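Side-chain contacts in SufC protein (Thermus thermophilus, PDB 2D2E), which binds and hydrolyses ATP as a cytoplasmic ABC-type ATPase, probably serving iron-sulfur cluster assembly by the Suf system: residues 7-12 and 46-51; 16-21 and 42-47; 96-101 and 117-122; 123-128 and 157-162; 170-173 and 178-181. All blocks are in the same frame, centred on the assembly; numbering follows the deposited sequence.

Contacts 1 and 2 bring the two adjacent strands 3-13 and 16-27 onto one helix, 42-50, which carries the ADP-binding residues K42, S43 and T44; their centres lie 6 Å apart. Contacts 3 and 4, centres 10 Å apart, share helix 115-129 and meet through L101 CD1 and V159 CB, 3.7 Å from each other; both lie away from the nucleotide site, with centres about 28 to 35 Å from those of contacts 1 and 2. Contact 5 has its centre 21 Å from that of contact 2, yet the two probably join by a hydrogen bond in the given conformer of K42, whose NZ is 3.1 Å from T170 OG1.

Contact 1: 7-12 and 46-51; sequences RDLWAS and GKILAG
A11 and I48 make the tight half of this contact. The methyl CB of A11 is 3.4 Å from I48 CD1, closer than carbons usually pack, so strand 9-12 and helix 46-50 are pressed together at this point although their nearest CA atoms, those of A11 and I48, are 8.6 Å apart. The isoleucine spans most of that gap. Its CG1 branch lies anti to the carbonyl carbon and continues extended (chi2 179°), which carries CD1 out from the helix to the strand. The other branch, CG2, is anti to the backbone N and turns to L9, where the packing is looser: L9 CD2 is 4.3 Å from I48 CG2. L19 of strand 16-27 also touches both L9 and I48, and the three contact residues are buried.

Strand alternation sends W10, itself partly exposed, to the other face. There the indole NE1 donates to D8 OD1 at 2.9 Å. The acceptor lies almost in the ring plane, whereas the N-H reaches the carboxylate from well above its plane, 51° out. D8 and L9 both face V22 in a G1 beta bulge, the corner at which the strand bends. At the far end of the helix segment, G51 has positive phi and is the C-prime residue of a Schellman motif. The whole is the ABC-ATPase arrangement in which an antiparallel beta sheet lies against the helix following the Walker A loop, here with the ADP-binding T44 one turn before I48.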
# COMPACT_ATOMS: atom_id res chain seq x y z
N ARG A 7 -6.17 15.66 -0.23
CA ARG A 7 -6.39 17.07 0.07
C ARG A 7 -7.71 17.37 0.78
O ARG A 7 -8.79 17.13 0.24
CB ARG A 7 -6.32 17.87 -1.21
CG ARG A 7 -6.62 19.36 -1.04
CD ARG A 7 -5.40 20.07 -0.47
NE ARG A 7 -5.58 21.52 -0.43
CZ ARG A 7 -5.84 22.20 0.69
NH1 ARG A 7 -5.93 21.57 1.86
NH2 ARG A 7 -5.99 23.52 0.64
N ASP A 8 -7.60 17.91 1.99
CA ASP A 8 -8.76 18.31 2.81
C ASP A 8 -9.85 17.25 2.80
O ASP A 8 -11.01 17.55 2.52
CB ASP A 8 -9.30 19.64 2.31
CG ASP A 8 -10.41 20.23 3.14
OD1 ASP A 8 -10.31 20.19 4.39
OD2 ASP A 8 -11.38 20.74 2.56
N LEU A 9 -9.46 16.01 3.09
CA LEU A 9 -10.40 14.91 3.05
C LEU A 9 -11.22 14.70 4.31
O LEU A 9 -10.67 14.55 5.39
CB LEU A 9 -9.66 13.61 2.71
CG LEU A 9 -10.53 12.40 2.44
CD1 LEU A 9 -11.33 12.62 1.15
CD2 LEU A 9 -9.67 11.15 2.30
N TRP A 10 -12.54 14.70 4.15
CA TRP A 10 -13.47 14.46 5.25
C TRP A 10 -14.30 13.27 4.85
O TRP A 10 -14.82 13.21 3.73
CB TRP A 10 -14.37 15.68 5.49
CG TRP A 10 -13.62 16.88 5.94
CD1 TRP A 10 -12.84 17.70 5.17
CD2 TRP A 10 -13.52 17.36 7.28
NE1 TRP A 10 -12.26 18.66 5.95
CE2 TRP A 10 -12.65 18.47 7.25
CE3 TRP A 10 -14.07 16.96 8.51
CZ2 TRP A 10 -12.33 19.20 8.40
CZ3 TRP A 10 -13.74 17.67 9.65
CH2 TRP A 10 -12.88 18.78 9.59
N ALA A 11 -14.44 12.29 5.74
CA ALA A 11 -15.20 11.10 5.41
C ALA A 11 -15.88 10.53 6.64
O ALA A 11 -15.45 10.77 7.77
CB ALA A 11 -14.28 10.06 4.79
N SER A 12 -16.95 9.79 6.41
CA SER A 12 -17.69 9.17 7.50
C SER A 12 -18.12 7.75 7.14
O SER A 12 -18.03 7.35 5.98
CB SER A 12 -18.91 10.03 7.85
OG SER A 12 -19.49 10.62 6.70
N GLY A 46 -6.60 4.22 4.16
CA GLY A 46 -6.20 3.23 3.19
C GLY A 46 -7.39 2.61 2.46
O GLY A 46 -7.31 2.37 1.28
N LYS A 47 -8.49 2.37 3.17
CA LYS A 47 -9.64 1.75 2.52
C LYS A 47 -10.30 2.71 1.54
O LYS A 47 -10.78 2.29 0.48
CB LYS A 47 -10.64 1.29 3.57
CG LYS A 47 -10.12 0.15 4.43
CD LYS A 47 -11.12 -0.19 5.54
CE LYS A 47 -10.59 -1.34 6.39
NZ LYS A 47 -11.52 -1.70 7.50
N ILE A 48 -10.33 3.99 1.91
CA ILE A 48 -10.92 5.01 1.05
C ILE A 48 -10.04 5.17 -0.18
O ILE A 48 -10.56 5.36 -1.28
CB ILE A 48 -11.06 6.33 1.81
CG1 ILE A 48 -12.15 6.15 2.88
CG2 ILE A 48 -11.39 7.48 0.85
CD1 ILE A 48 -12.40 7.37 3.73
N LEU A 49 -8.72 5.08 -0.02
CA LEU A 49 -7.83 5.17 -1.19
C LEU A 49 -8.10 4.02 -2.14
O LEU A 49 -8.00 4.17 -3.36
CB LEU A 49 -6.36 5.13 -0.77
CG LEU A 49 -5.84 6.49 -0.32
CD1 LEU A 49 -4.64 6.30 0.62
CD2 LEU A 49 -5.48 7.35 -1.55
N ALA A 50 -8.43 2.87 -1.59
CA ALA A 50 -8.72 1.68 -2.38
C ALA A 50 -10.05 1.83 -3.11
O ALA A 50 -10.26 1.23 -4.16
CB ALA A 50 -8.74 0.46 -1.50
N GLY A 51 -10.94 2.63 -2.53
CA GLY A 51 -12.25 2.82 -3.13
C GLY A 51 -13.37 2.07 -2.42
O GLY A 51 -14.41 1.82 -3.01

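Contact 2: 16-21 and 42-47; sequences ETILKG and KSTLGK
Apolar contacts between I18, L19, T44 and L45 join the strand to the helix. The tightest is I18 CG1 against T44 CG2, 3.5 Å apart, with the two side chains at about a right angle. I18 holds CG1 between its backbone N and carbonyl carbon (chi1 64°), while T44 turns its methyl, anti to its own N, to the strand. The same methyl is 4.1 Å from L19 CG, but here the side chains slide past each other in opposite directions. L19 CD1 also meets L45 CD1 at 4.1 Å, again roughly at right angles.

Backbone geometry makes this possible. I18 and L19 form a classic beta bulge opposite A11, and the consecutive residues both point toward the helix. The helix is the one that follows the P-loop (Walker A) of the ABC ATPase fold, and the strand segment crosses it almost perpendicularly, at -89°, with the axes 8.5 Å apart.

K42 and S43 take no part in the apolar contact. The CB of K42 points away from the strand, and S43 OG is hydrogen-bonded to D168. Both residues, with T44, bind ADP, and K42 and S43 also magnesium, in a nucleotide-bound structure of this protein; neither ligand is bound here.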
# COMPACT_ATOMS: atom_id res chain seq x y z
N GLU A 16 -20.98 8.43 10.95
CA GLU A 16 -20.08 9.04 11.93
C GLU A 16 -18.82 9.53 11.21
O GLU A 16 -18.30 8.82 10.36
CB GLU A 16 -19.68 8.03 13.01
N THR A 17 -18.34 10.72 11.54
CA THR A 17 -17.16 11.29 10.88
C THR A 17 -15.87 10.69 11.42
O THR A 17 -15.56 10.81 12.61
CB THR A 17 -17.08 12.81 11.06
OG1 THR A 17 -18.30 13.41 10.60
CG2 THR A 17 -15.92 13.39 10.25
N ILE A 18 -15.11 10.02 10.54
CA ILE A 18 -13.86 9.42 10.97
C ILE A 18 -12.64 10.19 10.46
O ILE A 18 -11.66 10.33 11.19
CB ILE A 18 -13.75 7.92 10.56
CG1 ILE A 18 -13.73 7.77 9.04
CG2 ILE A 18 -14.90 7.14 11.19
CD1 ILE A 18 -15.06 7.96 8.38
N LEU A 19 -12.67 10.69 9.23
CA LEU A 19 -11.54 11.48 8.71
C LEU A 19 -11.94 12.95 8.80
O LEU A 19 -13.00 13.36 8.31
CB LEU A 19 -11.17 11.11 7.28
CG LEU A 19 -10.69 9.67 7.04
CD1 LEU A 19 -10.18 9.53 5.60
CD2 LEU A 19 -9.59 9.31 8.05
N LYS A 20 -11.08 13.72 9.45
CA LYS A 20 -11.37 15.12 9.71
C LYS A 20 -10.39 16.10 9.10
O LYS A 20 -9.75 16.86 9.82
CB LYS A 20 -11.47 15.32 11.23
CG LYS A 20 -12.61 14.50 11.86
CD LYS A 20 -12.55 14.49 13.39
CE LYS A 20 -13.72 13.71 13.96
NZ LYS A 20 -13.56 13.49 15.43
N GLY A 21 -10.30 16.08 7.77
CA GLY A 21 -9.42 17.01 7.07
C GLY A 21 -8.00 16.50 6.91
O GLY A 21 -7.05 17.10 7.40
N LYS A 42 -5.88 6.08 10.18
CA LYS A 42 -4.88 5.63 9.20
C LYS A 42 -5.36 4.50 8.29
O LYS A 42 -5.16 4.54 7.07
CB LYS A 42 -3.58 5.21 9.92
CG LYS A 42 -3.72 4.02 10.87
CD LYS A 42 -2.38 3.62 11.49
CE LYS A 42 -2.56 2.62 12.64
NZ LYS A 42 -3.31 1.37 12.24
N SER A 43 -5.99 3.48 8.87
CA SER A 43 -6.45 2.36 8.08
C SER A 43 -7.71 2.69 7.30
O SER A 43 -7.90 2.16 6.21
CB SER A 43 -6.63 1.12 8.94
OG SER A 43 -5.37 0.62 9.38
N THR A 44 -8.53 3.60 7.84
CA THR A 44 -9.72 4.03 7.14
C THR A 44 -9.27 4.79 5.88
O THR A 44 -9.86 4.63 4.80
CB THR A 44 -10.58 4.93 8.03
OG1 THR A 44 -11.22 4.12 9.03
CG2 THR A 44 -11.66 5.67 7.21
N LEU A 45 -8.20 5.58 6.01
CA LEU A 45 -7.68 6.30 4.85
C LEU A 45 -7.26 5.31 3.76
O LEU A 45 -7.54 5.51 2.57
CB LEU A 45 -6.48 7.18 5.23
CG LEU A 45 -5.81 7.88 4.02
CD1 LEU A 45 -6.78 8.88 3.38
CD2 LEU A 45 -4.57 8.64 4.49
N GLY A 46 -6.60 4.22 4.16
CA GLY A 46 -6.20 3.23 3.19
C GLY A 46 -7.39 2.61 2.46
O GLY A 46 -7.31 2.37 1.28
N LYS A 47 -8.49 2.37 3.17
CA LYS A 47 -9.64 1.75 2.52
C LYS A 47 -10.30 2.71 1.54
O LYS A 47 -10.78 2.29 0.48
CB LYS A 47 -10.64 1.29 3.57
CG LYS A 47 -10.12 0.15 4.43
CD LYS A 47 -11.12 -0.19 5.54
CE LYS A 47 -10.59 -1.34 6.39
NZ LYS A 47 -11.52 -1.70 7.50

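Contact 3: 96-101 and 117-122; sequences TIANFL and EFWTKV
A98 and L101 receive the ring of F118. The closest approach is from F118 CZ to A98 O, 3.1 Å, a short carbon-to-oxygen contact made obliquely to the ring. L101 CB lies in the ring plane at its edge, 3.9 Å from F118 CE1. The methyl of A98 completes the first shell: its CB is 4.3 Å from F118 CZ and equally 4.3 Å from W119 CH2, so it sits by the ends of both aromatic side chains.

Two neighbours on the same helix fix the phenyl group. Its CG is anti to the backbone N (chi1 174°), which projects the ring at helix 97-101. V122 CG2 lies 3.5 Å above one ring face, offset toward the rim. F118 CE2 in turn stands over the centre of the W119 indole, 3.9 Å above its plane, while W119 CD1 lies at the F118 edge. These helices belong to the alpha-helical subdomain of the ABC ATPase; the short segments cross at 109° with their axes 11.4 Å apart, a separation that the aromatic side chains bridge.

Farther out, T96 is the N-cap of its helix and T96 OG1 accepts from N99 N. On helix 117-122, K121 NZ pairs with E117 OE2 at 2.7 Å in a salt bridge using the anti lone pair; E117 OE1 has a second cationic partner in R111. W119 NE1 is hydrogen-bonded to a glycerol, and L136 from a loop packs on both W119 and V122.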
# COMPACT_ATOMS: atom_id res chain seq x y z
N THR A 96 -2.09 -22.33 -9.60
CA THR A 96 -0.70 -21.99 -9.32
C THR A 96 -0.53 -20.47 -9.19
O THR A 96 -1.31 -19.69 -9.75
CB THR A 96 0.22 -22.45 -10.44
OG1 THR A 96 -0.19 -21.85 -11.68
CG2 THR A 96 0.18 -23.98 -10.58
N ILE A 97 0.48 -20.06 -8.44
CA ILE A 97 0.76 -18.64 -8.31
C ILE A 97 1.05 -18.07 -9.71
O ILE A 97 0.64 -16.94 -10.02
CB ILE A 97 1.95 -18.41 -7.35
CG1 ILE A 97 1.51 -18.74 -5.93
CG2 ILE A 97 2.43 -16.98 -7.41
CD1 ILE A 97 2.60 -18.70 -4.91
N ALA A 98 1.74 -18.83 -10.56
CA ALA A 98 2.03 -18.33 -11.90
C ALA A 98 0.75 -18.01 -12.68
O ALA A 98 0.64 -16.92 -13.27
CB ALA A 98 2.89 -19.36 -12.68
N ASN A 99 -0.21 -18.93 -12.69
CA ASN A 99 -1.48 -18.70 -13.40
C ASN A 99 -2.21 -17.49 -12.82
O ASN A 99 -2.81 -16.69 -13.54
CB ASN A 99 -2.41 -19.91 -13.28
CG ASN A 99 -2.13 -20.99 -14.32
OD1 ASN A 99 -2.47 -22.16 -14.12
ND2 ASN A 99 -1.52 -20.60 -15.41
N PHE A 100 -2.21 -17.38 -11.49
CA PHE A 100 -2.88 -16.28 -10.82
C PHE A 100 -2.24 -14.95 -11.19
O PHE A 100 -2.94 -13.96 -11.44
CB PHE A 100 -2.83 -16.47 -9.31
CG PHE A 100 -3.50 -15.37 -8.55
CD1 PHE A 100 -4.88 -15.18 -8.67
CD2 PHE A 100 -2.77 -14.49 -7.77
CE1 PHE A 100 -5.51 -14.13 -8.01
CE2 PHE A 100 -3.40 -13.44 -7.11
CZ PHE A 100 -4.76 -13.26 -7.23
N LEU A 101 -0.91 -14.92 -11.24
CA LEU A 101 -0.22 -13.69 -11.59
C LEU A 101 -0.52 -13.27 -13.02
O LEU A 101 -0.64 -12.08 -13.31
CB LEU A 101 1.29 -13.85 -11.40
CG LEU A 101 1.93 -12.96 -10.33
CD1 LEU A 101 1.69 -11.49 -10.67
CD2 LEU A 101 1.35 -13.29 -8.97
N GLU A 117 6.12 -12.44 -22.66
CA GLU A 117 6.03 -11.22 -21.88
C GLU A 117 5.85 -11.57 -20.41
O GLU A 117 6.50 -10.99 -19.52
CB GLU A 117 4.83 -10.37 -22.33
CG GLU A 117 4.71 -9.06 -21.57
CD GLU A 117 3.45 -8.26 -21.93
OE1 GLU A 117 2.74 -8.67 -22.87
OE2 GLU A 117 3.19 -7.22 -21.28
N PHE A 118 4.97 -12.54 -20.15
CA PHE A 118 4.71 -12.92 -18.78
C PHE A 118 5.97 -13.41 -18.09
O PHE A 118 6.34 -12.90 -17.03
CB PHE A 118 3.66 -14.04 -18.71
CG PHE A 118 3.45 -14.58 -17.32
CD1 PHE A 118 2.75 -13.84 -16.38
CD2 PHE A 118 3.96 -15.82 -16.96
CE1 PHE A 118 2.56 -14.32 -15.08
CE2 PHE A 118 3.77 -16.32 -15.66
CZ PHE A 118 3.06 -15.55 -14.72
N TRP A 119 6.64 -14.39 -18.68
CA TRP A 119 7.83 -14.92 -18.01
C TRP A 119 9.00 -13.97 -17.94
O TRP A 119 9.81 -14.03 -17.01
CB TRP A 119 8.24 -16.26 -18.63
CG TRP A 119 7.36 -17.39 -18.17
CD1 TRP A 119 6.37 -18.02 -18.89
CD2 TRP A 119 7.34 -17.97 -16.87
NE1 TRP A 119 5.75 -18.96 -18.11
CE2 TRP A 119 6.32 -18.95 -16.87
CE3 TRP A 119 8.08 -17.76 -15.70
CZ2 TRP A 119 6.03 -19.72 -15.74
CZ3 TRP A 119 7.79 -18.53 -14.59
CH2 TRP A 119 6.78 -19.50 -14.61
N THR A 120 9.10 -13.06 -18.91
CA THR A 120 10.20 -12.11 -18.88
C THR A 120 10.00 -11.18 -17.69
O THR A 120 10.94 -10.90 -16.94
CB THR A 120 10.26 -11.32 -20.20
OG1 THR A 120 10.62 -12.24 -21.25
CG2 THR A 120 11.28 -10.20 -20.13
N LYS A 121 8.76 -10.75 -17.48
CA LYS A 121 8.44 -9.86 -16.36
C LYS A 121 8.55 -10.57 -15.02
O LYS A 121 9.04 -9.99 -14.03
CB LYS A 121 7.04 -9.28 -16.55
CG LYS A 121 7.00 -8.22 -17.65
CD LYS A 121 5.60 -7.65 -17.82
CE LYS A 121 5.61 -6.51 -18.82
NZ LYS A 121 4.23 -6.01 -19.05
N VAL A 122 8.09 -11.82 -14.98
CA VAL A 122 8.17 -12.61 -13.76
C VAL A 122 9.63 -12.85 -13.40
O VAL A 122 10.01 -12.71 -12.24
CB VAL A 122 7.46 -13.98 -13.92
CG1 VAL A 122 7.98 -14.95 -12.89
CG2 VAL A 122 5.95 -13.81 -13.75

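Contact 4: 123-128 and 157-162; sequences KKALEL and LLVLEP
A125 O, a backbone carbonyl of helix 123-128, has the methyl L158 CD1 lying 3.6 Å away, the only close approach of a polar atom in an otherwise hydrocarbon interface. At this point the two helices come very near: the CA atoms of A125 and L158 are 5.7 Å apart, a closeness that the small alanine permits. A125 CB touches L158 CB at 3.7 Å and V159 CG2 at 4.0 Å, so this one methyl meets two successive residues of helix 157-160. V159 sets CG1 anti to its backbone N (chi1 174°) and leaves CG2 beside that N, facing A125.

One turn on, L128 reaches over the more exposed margin. Its CD1 is 3.8 Å from L158 CD2, the side chains crossing obliquely, and in the given conformer L158 thus uses both methyls, one against A125 O and one against L128. M189 of helix 176-189 also packs on L158, and L101 and L105 of helix 97-109 cover V159. E161 then leaves helical angles with positive phi before P162.

With neither a hydrogen bond nor a salt bridge between the two segments, their association rests on the fit and burial of alkyl groups: close at A125, where the chains nearly touch, and dependent on longer leucine branches toward L128 and solvent.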
# COMPACT_ATOMS: atom_id res chain seq x y z
N LYS A 123 10.44 -13.21 -14.39
CA LYS A 123 11.85 -13.46 -14.11
C LYS A 123 12.53 -12.22 -13.54
O LYS A 123 13.31 -12.34 -12.59
CB LYS A 123 12.57 -13.97 -15.37
CG LYS A 123 12.17 -15.40 -15.72
CD LYS A 123 12.85 -15.93 -16.98
CE LYS A 123 12.58 -17.41 -17.20
NZ LYS A 123 13.43 -18.33 -16.37
N LYS A 124 12.23 -11.04 -14.09
CA LYS A 124 12.86 -9.82 -13.57
C LYS A 124 12.44 -9.58 -12.12
O LYS A 124 13.26 -9.24 -11.27
CB LYS A 124 12.49 -8.62 -14.43
N ALA A 125 11.15 -9.80 -11.83
CA ALA A 125 10.65 -9.61 -10.48
C ALA A 125 11.34 -10.57 -9.51
O ALA A 125 11.74 -10.18 -8.42
CB ALA A 125 9.14 -9.80 -10.43
N LEU A 126 11.48 -11.83 -9.92
CA LEU A 126 12.14 -12.81 -9.06
C LEU A 126 13.58 -12.41 -8.78
O LEU A 126 14.08 -12.59 -7.67
CB LEU A 126 12.10 -14.19 -9.70
CG LEU A 126 10.71 -14.84 -9.81
CD1 LEU A 126 10.82 -16.12 -10.63
CD2 LEU A 126 10.14 -15.11 -8.42
N GLU A 127 14.27 -11.87 -9.78
CA GLU A 127 15.66 -11.44 -9.60
C GLU A 127 15.74 -10.32 -8.57
O GLU A 127 16.60 -10.33 -7.68
CB GLU A 127 16.22 -10.94 -10.92
CG GLU A 127 16.53 -12.03 -11.92
CD GLU A 127 16.92 -11.47 -13.28
OE1 GLU A 127 17.53 -10.38 -13.32
OE2 GLU A 127 16.62 -12.12 -14.30
N LEU A 128 14.85 -9.35 -8.69
CA LEU A 128 14.85 -8.22 -7.76
C LEU A 128 14.55 -8.66 -6.33
O LEU A 128 15.10 -8.11 -5.38
CB LEU A 128 13.82 -7.18 -8.21
CG LEU A 128 14.17 -6.37 -9.45
CD1 LEU A 128 13.01 -5.46 -9.82
CD2 LEU A 128 15.43 -5.54 -9.19
N LEU A 157 2.93 -6.77 -6.74
CA LEU A 157 3.46 -5.40 -6.72
C LEU A 157 4.55 -5.20 -7.77
O LEU A 157 4.54 -4.22 -8.50
CB LEU A 157 4.05 -5.07 -5.33
CG LEU A 157 4.68 -3.67 -5.17
CD1 LEU A 157 3.58 -2.58 -5.15
CD2 LEU A 157 5.48 -3.62 -3.87
N LEU A 158 5.50 -6.14 -7.83
CA LEU A 158 6.59 -6.02 -8.80
C LEU A 158 6.16 -6.28 -10.24
O LEU A 158 6.62 -5.60 -11.16
CB LEU A 158 7.72 -6.99 -8.43
CG LEU A 158 8.78 -6.44 -7.47
CD1 LEU A 158 9.72 -7.54 -7.10
CD2 LEU A 158 9.56 -5.32 -8.12
N VAL A 159 5.28 -7.25 -10.44
CA VAL A 159 4.82 -7.58 -11.79
C VAL A 159 3.85 -6.59 -12.43
O VAL A 159 3.95 -6.29 -13.64
CB VAL A 159 4.21 -9.01 -11.80
CG1 VAL A 159 3.59 -9.33 -13.16
CG2 VAL A 159 5.31 -10.04 -11.48
N LEU A 160 2.93 -6.07 -11.63
CA LEU A 160 1.93 -5.12 -12.13
C LEU A 160 2.48 -3.72 -12.35
O LEU A 160 1.85 -2.90 -13.02
CB LEU A 160 0.73 -5.06 -11.18
CG LEU A 160 -0.13 -6.33 -11.13
CD1 LEU A 160 -1.28 -6.14 -10.16
CD2 LEU A 160 -0.65 -6.66 -12.52
N GLU A 161 3.65 -3.43 -11.79
CA GLU A 161 4.29 -2.12 -11.96
C GLU A 161 3.42 -0.89 -11.71
O GLU A 161 3.28 -0.03 -12.58
CB GLU A 161 4.86 -2.02 -13.38
CG GLU A 161 5.98 -2.98 -13.69
CD GLU A 161 6.69 -2.61 -14.97
OE1 GLU A 161 6.03 -2.54 -16.02
OE2 GLU A 161 7.92 -2.38 -14.91
N PRO A 162 2.80 -0.79 -10.53
CA PRO A 162 1.97 0.39 -10.25
C PRO A 162 2.86 1.62 -10.06
O PRO A 162 4.06 1.50 -9.82
CB PRO A 162 1.27 0.00 -8.95
CG PRO A 162 2.33 -0.85 -8.27
CD PRO A 162 2.86 -1.71 -9.38

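Contact 5: 170-173 and 178-181; sequences TDSG and ALKV
S172 touches two successive residues of the helix, A178 and L179, and its CB is directed to that helix. S172 OG packs beside the alanine methyl, 3.7 Å from A178 CB, and S172 CB lies against the leucine, 3.7 Å from L179 CD2. With OG beside the backbone N (chi1 -72°), the hydroxyl makes its hydrogen bond to a water, 2.7 Å from S172 OG. That water makes a weak bond to A178 O at 3.1 Å, donating its proton, and so links the two segments.

L179 sets off alongside the loop, and its extended chain (chi2 175°) brings the two methyls to G173. Both lie on one side of G173 O, CD1 3.6 Å and CD2 3.8 Å from it. G173, at positive phi, ends the 3-10 turn 170-172 and closes it with a bond from its N to T170 O.

The sequence beginning S172-G173 fits the D-loop of ABC ATPases, which follows the Walker B strand. In the fold, this loop leads from strand 164-168, whose D168 is hydrogen-bonded to T170, into helix 176-189; helix 148-160 flanks both parts, with K150 touching S172 and R151 and I154 touching V181.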
# COMPACT_ATOMS: atom_id res chain seq x y z
N THR A 170 -0.60 -2.93 9.21
CA THR A 170 -1.05 -3.00 10.59
C THR A 170 -1.42 -4.44 10.92
O THR A 170 -1.16 -4.91 12.02
CB THR A 170 -2.30 -2.13 10.82
OG1 THR A 170 -1.98 -0.76 10.48
CG2 THR A 170 -2.75 -2.19 12.28
N ASP A 171 -2.02 -5.14 9.96
CA ASP A 171 -2.43 -6.51 10.24
C ASP A 171 -1.28 -7.50 10.42
O ASP A 171 -1.50 -8.64 10.85
CB ASP A 171 -3.42 -6.97 9.16
CG ASP A 171 -2.78 -7.11 7.78
OD1 ASP A 171 -1.70 -6.55 7.54
OD2 ASP A 171 -3.39 -7.80 6.93
N SER A 172 -0.05 -7.07 10.13
CA SER A 172 1.12 -7.94 10.35
C SER A 172 1.68 -7.82 11.76
O SER A 172 2.43 -8.69 12.21
CB SER A 172 2.23 -7.63 9.34
OG SER A 172 1.87 -8.09 8.05
N GLY A 173 1.33 -6.74 12.46
CA GLY A 173 1.84 -6.53 13.80
C GLY A 173 3.36 -6.60 13.84
O GLY A 173 4.04 -5.93 13.05
N ALA A 178 6.80 -11.37 7.95
CA ALA A 178 5.84 -10.68 7.09
C ALA A 178 6.27 -9.25 6.81
O ALA A 178 6.09 -8.78 5.70
CB ALA A 178 4.44 -10.69 7.71
N LEU A 179 6.81 -8.56 7.80
CA LEU A 179 7.24 -7.19 7.58
C LEU A 179 8.42 -7.17 6.62
O LEU A 179 8.50 -6.29 5.76
CB LEU A 179 7.67 -6.52 8.89
CG LEU A 179 6.58 -6.52 9.98
CD1 LEU A 179 7.16 -5.94 11.27
CD2 LEU A 179 5.37 -5.71 9.51
N LYS A 180 9.31 -8.15 6.73
CA LYS A 180 10.47 -8.18 5.86
C LYS A 180 10.11 -8.48 4.41
O LYS A 180 10.76 -7.98 3.50
CB LYS A 180 11.53 -9.15 6.39
CG LYS A 180 12.30 -8.55 7.56
CD LYS A 180 13.53 -9.36 7.93
CE LYS A 180 14.39 -8.60 8.93
NZ LYS A 180 15.53 -9.42 9.40
N VAL A 181 9.08 -9.30 4.19
CA VAL A 181 8.65 -9.62 2.83
C VAL A 181 8.15 -8.34 2.16
O VAL A 181 8.47 -8.06 0.99
CB VAL A 181 7.51 -10.65 2.84
CG1 VAL A 181 6.76 -10.59 1.52
CG2 VAL A 181 8.08 -12.05 3.06
O HOH W 1 3.72 -6.95 6.46